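Long-range contact in cytosolic malate dehydrogenase (Trichomonas vaginalis, PDB 4UUO), which probably interconverts malate and oxaloacetate with the help of NAD, as a member of the lactate/malate dehydrogenase superfamily: residues A[182-195]-A[304-318]. Residues are numbered along the deposited sequence; the frame is centred on the assembly and turned at random.
Sequences WGNHSNTQVPDTTH and LNDWVKGRLEATEKE
Leu-304 CD2 touches two rings, at the edge of the His-195 imidazole and obliquely at Trp-182 CZ2, 4.0 Å away. Next to it, Asn-305 caps helix 306-318: its OD1 accepts from Val-308 N and, weakly, from Trp-307 N, while ND2 turns to the CG2 methyl of Thr-194. Trp-307 directs its six-membered ring at strand 190-192, where the carbonyl O of Pro-191 lies at the ring edge, 3.4 Å from CH2, and Val-190 CG1 packs obliquely. Val-308 sets CG1 over one face of the Trp-182 indole and CG2 against the carboxylate of Asp-192. That carboxylate is gripped within its own segment, OD2 by Trp-182 NE1 and OD1 by the backbone N of Thr-194, in an Asx turn, and by its hydroxyl.

One turn on, Arg-311 lays its CB against both methyls of Val-190; CG lies over the centre of the Trp-307 ring, and the bend at chi2 (-59°) turns a guanidinium face to CZ2 of that ring, with Gln-189 O at the guanidinium edge. Leu-312 CD2 touches Trp-182 CB at 3.5 Å, and the Leu-312 side chain also meets Phe-284 of strand 283-290.

Thr-315 opens the polar end. With OG1 anti to its backbone N (chi1 -176°), it takes a nearly straight bond from Asn-184 N (2.7 Å, 164°) and shares another with Thr-188 OG1. Glu-318, its chain extended, reaches the loop, where Asn-184 ND2 is modelled improbably close to OE2; a hydrogen bond is likely, its length doubtful.

The helix thus covers the edge strand of the four-stranded antiparallel sheet through apolar groups and holds the preceding loop, 183-189, through hydroxyls and a carboxylate. The Thr-315 bond to Asn-184 N probably helps to fix the backbone next to His-185, the predicted proton acceptor.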
ATOM      1  N   TRP A 182       5.954  14.096  22.253  1.00103.31           N
ATOM      2  CA  TRP A 182       5.075  14.719  23.248  1.00102.37           C
ATOM      3  C   TRP A 182       4.161  15.781  22.630  1.00101.71           C
ATOM      4  O   TRP A 182       4.550  16.474  21.687  1.00101.00           O
ATOM      5  CB  TRP A 182       5.879  15.387  24.367  1.00101.95           C
ATOM      6  CG  TRP A 182       6.779  14.508  25.183  1.00109.01           C
ATOM      7  CD1 TRP A 182       8.058  14.136  24.875  1.00114.93           C
ATOM      8  CD2 TRP A 182       6.494  13.936  26.468  1.00105.57           C
ATOM      9  NE1 TRP A 182       8.577  13.351  25.874  1.00103.91           N
ATOM     10  CE2 TRP A 182       7.642  13.213  26.862  1.00111.59           C
ATOM     11  CE3 TRP A 182       5.383  13.954  27.313  1.00103.15           C
ATOM     12  CZ2 TRP A 182       7.706  12.518  28.072  1.00110.85           C
ATOM     13  CZ3 TRP A 182       5.451  13.262  28.514  1.00107.15           C
ATOM     14  CH2 TRP A 182       6.606  12.557  28.882  1.00103.83           C
ATOM     15  N   GLY A 183       2.956  15.920  23.182  1.00 99.48           N
ATOM     16  CA  GLY A 183       2.098  17.058  22.888  1.00 90.40           C
ATOM     17  C   GLY A 183       1.237  16.992  21.638  1.00 90.96           C
ATOM     18  O   GLY A 183       0.556  15.997  21.382  1.00 81.39           O
ATOM     19  N   ASN A 184       1.255  18.078  20.870  1.00 89.62           N
ATOM     20  CA  ASN A 184       0.472  18.178  19.645  1.00 81.47           C
ATOM     21  C   ASN A 184       1.108  17.375  18.510  1.00 95.02           C
ATOM     22  O   ASN A 184       2.319  17.158  18.501  1.00 87.48           O
ATOM     23  CB  ASN A 184       0.320  19.643  19.240  1.00 88.53           C
ATOM     24  CG  ASN A 184      -0.825  19.865  18.266  1.00 96.29           C
ATOM     25  OD1 ASN A 184      -1.817  19.130  18.271  1.00 84.73           O
ATOM     26  ND2 ASN A 184      -0.692  20.881  17.421  1.00 94.66           N
ATOM     27  N   HIS A 185       0.299  16.934  17.551  1.00 92.51           N
ATOM     28  CA  HIS A 185       0.799  16.059  16.500  1.00 87.00           C
ATOM     29  C   HIS A 185       1.714  16.809  15.541  1.00 97.74           C
ATOM     30  O   HIS A 185       2.510  16.194  14.827  1.00 96.46           O
ATOM     31  CB  HIS A 185      -0.356  15.416  15.732  1.00 84.65           C
ATOM     32  CG  HIS A 185      -1.069  16.353  14.808  1.00 98.91           C
ATOM     33  ND1 HIS A 185      -1.717  17.488  15.250  1.00 97.63           N
ATOM     34  CD2 HIS A 185      -1.249  16.317  13.467  1.00 96.06           C
ATOM     35  CE1 HIS A 185      -2.254  18.115  14.219  1.00103.28           C
ATOM     36  NE2 HIS A 185      -1.988  17.422  13.125  1.00111.64           N
ATOM     37  N   SER A 186       1.609  18.136  15.531  1.00 94.88           N
ATOM     38  CA  SER A 186       2.464  18.953  14.675  1.00102.86           C
ATOM     39  C   SER A 186       2.717  20.337  15.267  1.00104.25           C
ATOM     40  O   SER A 186       2.163  20.678  16.314  1.00 99.45           O
ATOM     41  CB  SER A 186       1.856  19.087  13.279  1.00 83.78           C
ATOM     42  OG  SER A 186       0.641  19.805  13.321  1.00105.91           O
ATOM     43  N   ASN A 187       3.571  21.106  14.587  1.00106.71           N
ATOM     44  CA  ASN A 187       3.956  22.472  14.968  1.00106.80           C
ATOM     45  C   ASN A 187       4.809  22.532  16.233  1.00109.54           C
ATOM     46  O   ASN A 187       5.843  23.207  16.264  1.00 95.65           O
ATOM     47  CB  ASN A 187       2.719  23.364  15.150  1.00107.08           C
ATOM     48  CG  ASN A 187       1.936  23.556  13.863  1.00114.93           C
ATOM     49  OD1 ASN A 187       2.511  23.786  12.797  1.00131.64           O
ATOM     50  ND2 ASN A 187       0.611  23.465  13.958  1.00102.04           N
ATOM     51  N   THR A 188       4.372  21.834  17.277  1.00107.41           N
ATOM     52  CA  THR A 188       5.057  21.878  18.561  1.00 93.72           C
ATOM     53  C   THR A 188       5.313  20.493  19.147  1.00 93.99           C
ATOM     54  O   THR A 188       5.558  20.372  20.351  1.00113.36           O
ATOM     55  CB  THR A 188       4.258  22.695  19.599  1.00 95.21           C
ATOM     56  OG1 THR A 188       2.999  22.056  19.849  1.00106.30           O
ATOM     57  CG2 THR A 188       4.022  24.122  19.108  1.00 72.18           C
ATOM     58  N   GLN A 189       5.255  19.452  18.317  1.00 82.67           N
ATOM     59  CA  GLN A 189       5.539  18.103  18.806  1.00 93.55           C
ATOM     60  C   GLN A 189       6.974  18.027  19.321  1.00 98.87           C
ATOM     61  O   GLN A 189       7.881  18.655  18.766  1.00100.19           O
ATOM     62  CB  GLN A 189       5.299  17.042  17.721  1.00 89.42           C
ATOM     63  CG  GLN A 189       6.372  16.918  16.651  1.00 87.25           C
ATOM     64  CD  GLN A 189       6.002  17.655  15.385  1.00 94.91           C
ATOM     65  OE1 GLN A 189       5.528  18.791  15.434  1.00 86.59           O
ATOM     66  NE2 GLN A 189       6.207  17.009  14.238  1.00101.34           N
ATOM     67  N   VAL A 190       7.170  17.273  20.399  1.00 89.75           N
ATOM     68  CA  VAL A 190       8.473  17.204  21.044  1.00 93.40           C
ATOM     69  C   VAL A 190       9.184  15.890  20.725  1.00104.12           C
ATOM     70  O   VAL A 190       8.837  14.847  21.281  1.00102.14           O
ATOM     71  CB  VAL A 190       8.348  17.359  22.579  1.00 98.58           C
ATOM     72  CG1 VAL A 190       9.723  17.451  23.221  1.00 90.82           C
ATOM     73  CG2 VAL A 190       7.501  18.579  22.930  1.00 78.89           C
ATOM     74  N   PRO A 191      10.176  15.934  19.813  1.00109.00           N
ATOM     75  CA  PRO A 191      10.995  14.747  19.549  1.00109.75           C
ATOM     76  C   PRO A 191      11.935  14.481  20.714  1.00108.78           C
ATOM     77  O   PRO A 191      12.982  15.119  20.811  1.00127.97           O
ATOM     78  CB  PRO A 191      11.777  15.124  18.278  1.00112.31           C
ATOM     79  CG  PRO A 191      11.071  16.323  17.713  1.00103.39           C
ATOM     80  CD  PRO A 191      10.521  17.040  18.907  1.00100.91           C
ATOM     81  N   ASP A 192      11.558  13.555  21.589  1.00103.02           N
ATOM     82  CA  ASP A 192      12.321  13.291  22.804  1.00113.36           C
ATOM     83  C   ASP A 192      13.254  12.095  22.623  1.00121.42           C
ATOM     84  O   ASP A 192      12.807  10.957  22.464  1.00119.12           O
ATOM     85  CB  ASP A 192      11.368  13.062  23.983  1.00109.40           C
ATOM     86  CG  ASP A 192      12.091  12.927  25.308  1.00110.37           C
ATOM     87  OD1 ASP A 192      13.313  13.173  25.360  1.00131.60           O
ATOM     88  OD2 ASP A 192      11.426  12.583  26.309  1.00106.44           O
ATOM     89  N   THR A 193      14.555  12.370  22.656  1.00124.23           N
ATOM     90  CA  THR A 193      15.569  11.349  22.425  1.00115.73           C
ATOM     91  C   THR A 193      16.476  11.166  23.623  1.00111.65           C
ATOM     92  O   THR A 193      17.628  10.768  23.471  1.00120.87           O
ATOM     93  CB  THR A 193      16.452  11.697  21.214  1.00116.60           C
ATOM     94  OG1 THR A 193      16.704  13.108  21.198  1.00127.95           O
ATOM     95  CG2 THR A 193      15.768  11.296  19.922  1.00105.82           C
ATOM     96  N   THR A 194      15.964  11.459  24.813  1.00119.24           N
ATOM     97  CA  THR A 194      16.790  11.410  26.017  1.00111.19           C
ATOM     98  C   THR A 194      16.615  10.103  26.782  1.00110.74           C
ATOM     99  O   THR A 194      17.302   9.854  27.769  1.00138.99           O
ATOM    100  CB  THR A 194      16.476  12.588  26.943  1.00112.10           C
ATOM    101  OG1 THR A 194      15.133  12.471  27.427  1.00132.06           O
ATOM    102  CG2 THR A 194      16.619  13.892  26.181  1.00112.30           C
ATOM    103  N   HIS A 195      15.694   9.270  26.315  1.00114.26           N
ATOM    104  CA  HIS A 195      15.476   7.956  26.902  1.00108.40           C
ATOM    105  C   HIS A 195      15.776   6.869  25.881  1.00118.95           C
ATOM    106  O   HIS A 195      15.650   5.680  26.170  1.00120.86           O
ATOM    107  CB  HIS A 195      14.037   7.811  27.396  1.00111.17           C
ATOM    108  CG  HIS A 195      13.394   9.108  27.773  1.00114.60           C
ATOM    109  ND1 HIS A 195      13.562   9.692  29.012  1.00107.67           N
ATOM    110  CD2 HIS A 195      12.576   9.931  27.077  1.00100.79           C
ATOM    111  CE1 HIS A 195      12.878  10.819  29.058  1.00111.59           C
ATOM    112  NE2 HIS A 195      12.270  10.988  27.897  1.00105.17           N
ATOM    113  N   LEU A 304      13.073  14.462  32.679  1.00117.63           N
ATOM    114  CA  LEU A 304      12.972  15.435  31.601  1.00117.84           C
ATOM    115  C   LEU A 304      13.909  16.609  31.844  1.00120.26           C
ATOM    116  O   LEU A 304      13.878  17.224  32.905  1.00126.45           O
ATOM    117  CB  LEU A 304      11.534  15.940  31.458  1.00114.08           C
ATOM    118  CG  LEU A 304      10.432  14.892  31.290  1.00109.16           C
ATOM    119  CD1 LEU A 304       9.114  15.578  31.010  1.00 96.03           C
ATOM    120  CD2 LEU A 304      10.768  13.900  30.184  1.00113.98           C
ATOM    121  N   ASN A 305      14.744  16.916  30.859  1.00125.01           N
ATOM    122  CA  ASN A 305      15.643  18.057  30.964  1.00126.88           C
ATOM    123  C   ASN A 305      14.912  19.369  30.685  1.00122.31           C
ATOM    124  O   ASN A 305      13.720  19.375  30.373  1.00129.46           O
ATOM    125  CB  ASN A 305      16.836  17.894  30.015  1.00132.97           C
ATOM    126  CG  ASN A 305      16.430  17.375  28.649  1.00130.22           C
ATOM    127  OD1 ASN A 305      16.108  18.148  27.748  1.00119.73           O
ATOM    128  ND2 ASN A 305      16.446  16.060  28.490  1.00130.63           N
ATOM    129  N   ASP A 306      15.634  20.477  30.803  1.00122.95           N
ATOM    130  CA  ASP A 306      15.045  21.803  30.650  1.00123.90           C
ATOM    131  C   ASP A 306      14.562  22.046  29.225  1.00121.09           C
ATOM    132  O   ASP A 306      13.709  22.902  28.991  1.00123.53           O
ATOM    133  CB  ASP A 306      16.050  22.886  31.057  1.00132.25           C
ATOM    134  CG  ASP A 306      16.403  22.836  32.539  1.00129.51           C
ATOM    135  OD1 ASP A 306      16.211  21.773  33.167  1.00127.85           O
ATOM    136  OD2 ASP A 306      16.879  23.862  33.075  1.00122.88           O
ATOM    137  N   TRP A 307      15.113  21.297  28.274  1.00123.12           N
ATOM    138  CA  TRP A 307      14.659  21.394  26.893  1.00118.65           C
ATOM    139  C   TRP A 307      13.295  20.730  26.752  1.00123.66           C
ATOM    140  O   TRP A 307      12.350  21.345  26.263  1.00124.05           O
ATOM    141  CB  TRP A 307      15.666  20.759  25.929  1.00111.75           C
ATOM    142  CG  TRP A 307      15.270  20.889  24.479  1.00123.83           C
ATOM    143  CD1 TRP A 307      15.378  22.006  23.695  1.00121.13           C
ATOM    144  CD2 TRP A 307      14.705  19.866  23.642  1.00123.53           C
ATOM    145  NE1 TRP A 307      14.917  21.742  22.427  1.00120.92           N
ATOM    146  CE2 TRP A 307      14.498  20.439  22.367  1.00119.45           C
ATOM    147  CE3 TRP A 307      14.355  18.527  23.847  1.00109.46           C
ATOM    148  CZ2 TRP A 307      13.957  19.715  21.301  1.00107.32           C
ATOM    149  CZ3 TRP A 307      13.817  17.811  22.785  1.00116.18           C
ATOM    150  CH2 TRP A 307      13.625  18.407  21.530  1.00111.56           C
ATOM    151  N   VAL A 308      13.202  19.479  27.196  1.00123.00           N
ATOM    152  CA  VAL A 308      11.965  18.710  27.093  1.00116.47           C
ATOM    153  C   VAL A 308      10.809  19.409  27.803  1.00122.76           C
ATOM    154  O   VAL A 308       9.724  19.566  27.236  1.00105.33           O
ATOM    155  CB  VAL A 308      12.140  17.293  27.671  1.00119.43           C
ATOM    156  CG1 VAL A 308      10.832  16.528  27.610  1.00117.34           C
ATOM    157  CG2 VAL A 308      13.224  16.546  26.910  1.00129.17           C
ATOM    158  N   LYS A 309      11.055  19.846  29.037  1.00124.35           N
ATOM    159  CA  LYS A 309      10.040  20.533  29.831  1.00116.86           C
ATOM    160  C   LYS A 309       9.570  21.837  29.172  1.00115.84           C
ATOM    161  O   LYS A 309       8.371  22.110  29.109  1.00111.42           O
ATOM    162  CB  LYS A 309      10.569  20.812  31.241  1.00112.68           C
ATOM    163  CG  LYS A 309      10.749  19.563  32.100  1.00116.04           C
ATOM    164  CD  LYS A 309      11.426  19.881  33.430  1.00111.94           C
ATOM    165  CE  LYS A 309      11.508  18.645  34.323  1.00134.03           C
ATOM    166  NZ  LYS A 309      12.301  18.856  35.578  1.00107.72           N
ATOM    167  N   GLY A 310      10.512  22.633  28.675  1.00111.52           N
ATOM    168  CA  GLY A 310      10.176  23.888  28.024  1.00 98.54           C
ATOM    169  C   GLY A 310       9.400  23.661  26.743  1.00107.21           C
ATOM    170  O   GLY A 310       8.585  24.491  26.343  1.00105.46           O
ATOM    171  N   ARG A 311       9.663  22.523  26.105  1.00112.76           N
ATOM    172  CA  ARG A 311       8.970  22.121  24.885  1.00112.62           C
ATOM    173  C   ARG A 311       7.555  21.620  25.182  1.00112.42           C
ATOM    174  O   ARG A 311       6.677  21.668  24.319  1.00108.41           O
ATOM    175  CB  ARG A 311       9.767  21.035  24.151  1.00 92.96           C
ATOM    176  CG  ARG A 311      10.992  21.536  23.399  1.00 94.21           C
ATOM    177  CD  ARG A 311      10.619  22.573  22.349  1.00108.80           C
ATOM    178  NE  ARG A 311      11.534  22.565  21.207  1.00138.10           N
ATOM    179  CZ  ARG A 311      11.329  21.875  20.084  1.00144.00           C
ATOM    180  NH1 ARG A 311      10.238  21.129  19.946  1.00129.57           N
ATOM    181  NH2 ARG A 311      12.216  21.930  19.098  1.00143.69           N
ATOM    182  N   LEU A 312       7.349  21.134  26.404  1.00103.97           N
ATOM    183  CA  LEU A 312       6.043  20.659  26.847  1.00104.44           C
ATOM    184  C   LEU A 312       5.095  21.811  27.135  1.00105.17           C
ATOM    185  O   LEU A 312       3.892  21.721  26.891  1.00117.19           O
ATOM    186  CB  LEU A 312       6.185  19.795  28.097  1.00117.94           C
ATOM    187  CG  LEU A 312       6.759  18.397  27.906  1.00113.36           C
ATOM    188  CD1 LEU A 312       7.029  17.771  29.261  1.00 96.21           C
ATOM    189  CD2 LEU A 312       5.784  17.561  27.107  1.00 99.60           C
ATOM    190  N   GLU A 313       5.643  22.888  27.681  1.00114.93           N
ATOM    191  CA  GLU A 313       4.856  24.080  27.949  1.00117.23           C
ATOM    192  C   GLU A 313       4.447  24.709  26.636  1.00112.47           C
ATOM    193  O   GLU A 313       3.346  25.227  26.507  1.00126.80           O
ATOM    194  CB  GLU A 313       5.643  25.072  28.798  1.00116.53           C
ATOM    195  CG  GLU A 313       5.961  24.551  30.180  1.00133.41           C
ATOM    196  CD  GLU A 313       6.769  25.529  31.000  1.00146.40           C
ATOM    197  OE1 GLU A 313       7.569  26.281  30.405  1.00158.62           O
ATOM    198  OE2 GLU A 313       6.598  25.550  32.237  1.00137.39           O
ATOM    199  N   ALA A 314       5.341  24.645  25.657  1.00102.33           N
ATOM    200  CA  ALA A 314       5.075  25.213  24.344  1.00 98.48           C
ATOM    201  C   ALA A 314       3.960  24.466  23.611  1.00 99.53           C
ATOM    202  O   ALA A 314       3.151  25.078  22.907  1.00 95.70           O
ATOM    203  CB  ALA A 314       6.345  25.218  23.510  1.00 87.51           C
ATOM    204  N   THR A 315       3.915  23.146  23.776  1.00 99.39           N
ATOM    205  CA  THR A 315       2.952  22.334  23.040  1.00101.74           C
ATOM    206  C   THR A 315       1.598  22.285  23.756  1.00 99.93           C
ATOM    207  O   THR A 315       0.551  22.293  23.107  1.00 90.46           O
ATOM    208  CB  THR A 315       3.491  20.897  22.793  1.00 84.95           C
ATOM    209  OG1 THR A 315       2.553  20.161  21.999  1.00 85.64           O
ATOM    210  CG2 THR A 315       3.748  20.155  24.099  1.00 90.80           C
ATOM    211  N   GLU A 316       1.616  22.262  25.085  1.00 98.06           N
ATOM    212  CA  GLU A 316       0.373  22.306  25.846  1.00107.90           C
ATOM    213  C   GLU A 316      -0.312  23.654  25.679  1.00104.93           C
ATOM    214  O   GLU A 316      -1.538  23.735  25.589  1.00101.56           O
ATOM    215  CB  GLU A 316       0.629  22.042  27.321  1.00 92.14           C
ATOM    216  CG  GLU A 316      -0.626  22.074  28.150  1.00 86.13           C
ATOM    217  CD  GLU A 316      -0.366  21.677  29.578  1.00107.76           C
ATOM    218  OE1 GLU A 316       0.804  21.756  30.008  1.00120.29           O
ATOM    219  OE2 GLU A 316      -1.326  21.277  30.266  1.00124.99           O
ATOM    220  N   LYS A 317       0.499  24.708  25.645  1.00 96.68           N
ATOM    221  CA  LYS A 317       0.017  26.061  25.401  1.00102.12           C
ATOM    222  C   LYS A 317      -0.719  26.133  24.063  1.00104.10           C
ATOM    223  O   LYS A 317      -1.719  26.839  23.930  1.00103.63           O
ATOM    224  CB  LYS A 317       1.186  27.050  25.424  1.00 94.54           C
ATOM    225  CG  LYS A 317       0.796  28.515  25.394  1.00103.61           C
ATOM    226  CD  LYS A 317       0.159  28.954  26.693  1.00122.15           C
ATOM    227  CE  LYS A 317      -0.154  30.433  26.636  1.00135.28           C
ATOM    228  NZ  LYS A 317      -0.908  30.745  25.391  1.00129.34           N
ATOM    229  N   GLU A 318      -0.220  25.390  23.079  1.00101.88           N
ATOM    230  CA  GLU A 318      -0.827  25.373  21.753  1.00 96.34           C
ATOM    231  C   GLU A 318      -2.125  24.581  21.750  1.00109.08           C
ATOM    232  O   GLU A 318      -3.100  24.979  21.113  1.00102.05           O
ATOM    233  CB  GLU A 318       0.133  24.789  20.719  1.00 85.33           C
ATOM    234  CG  GLU A 318      -0.495  24.647  19.337  1.00 86.71           C
ATOM    235  CD  GLU A 318       0.461  24.098  18.295  1.00 93.20           C
ATOM    236  OE1 GLU A 318       1.167  24.909  17.663  1.00106.71           O
ATOM    237  OE2 GLU A 318       0.505  22.861  18.103  1.00 91.38           O
TER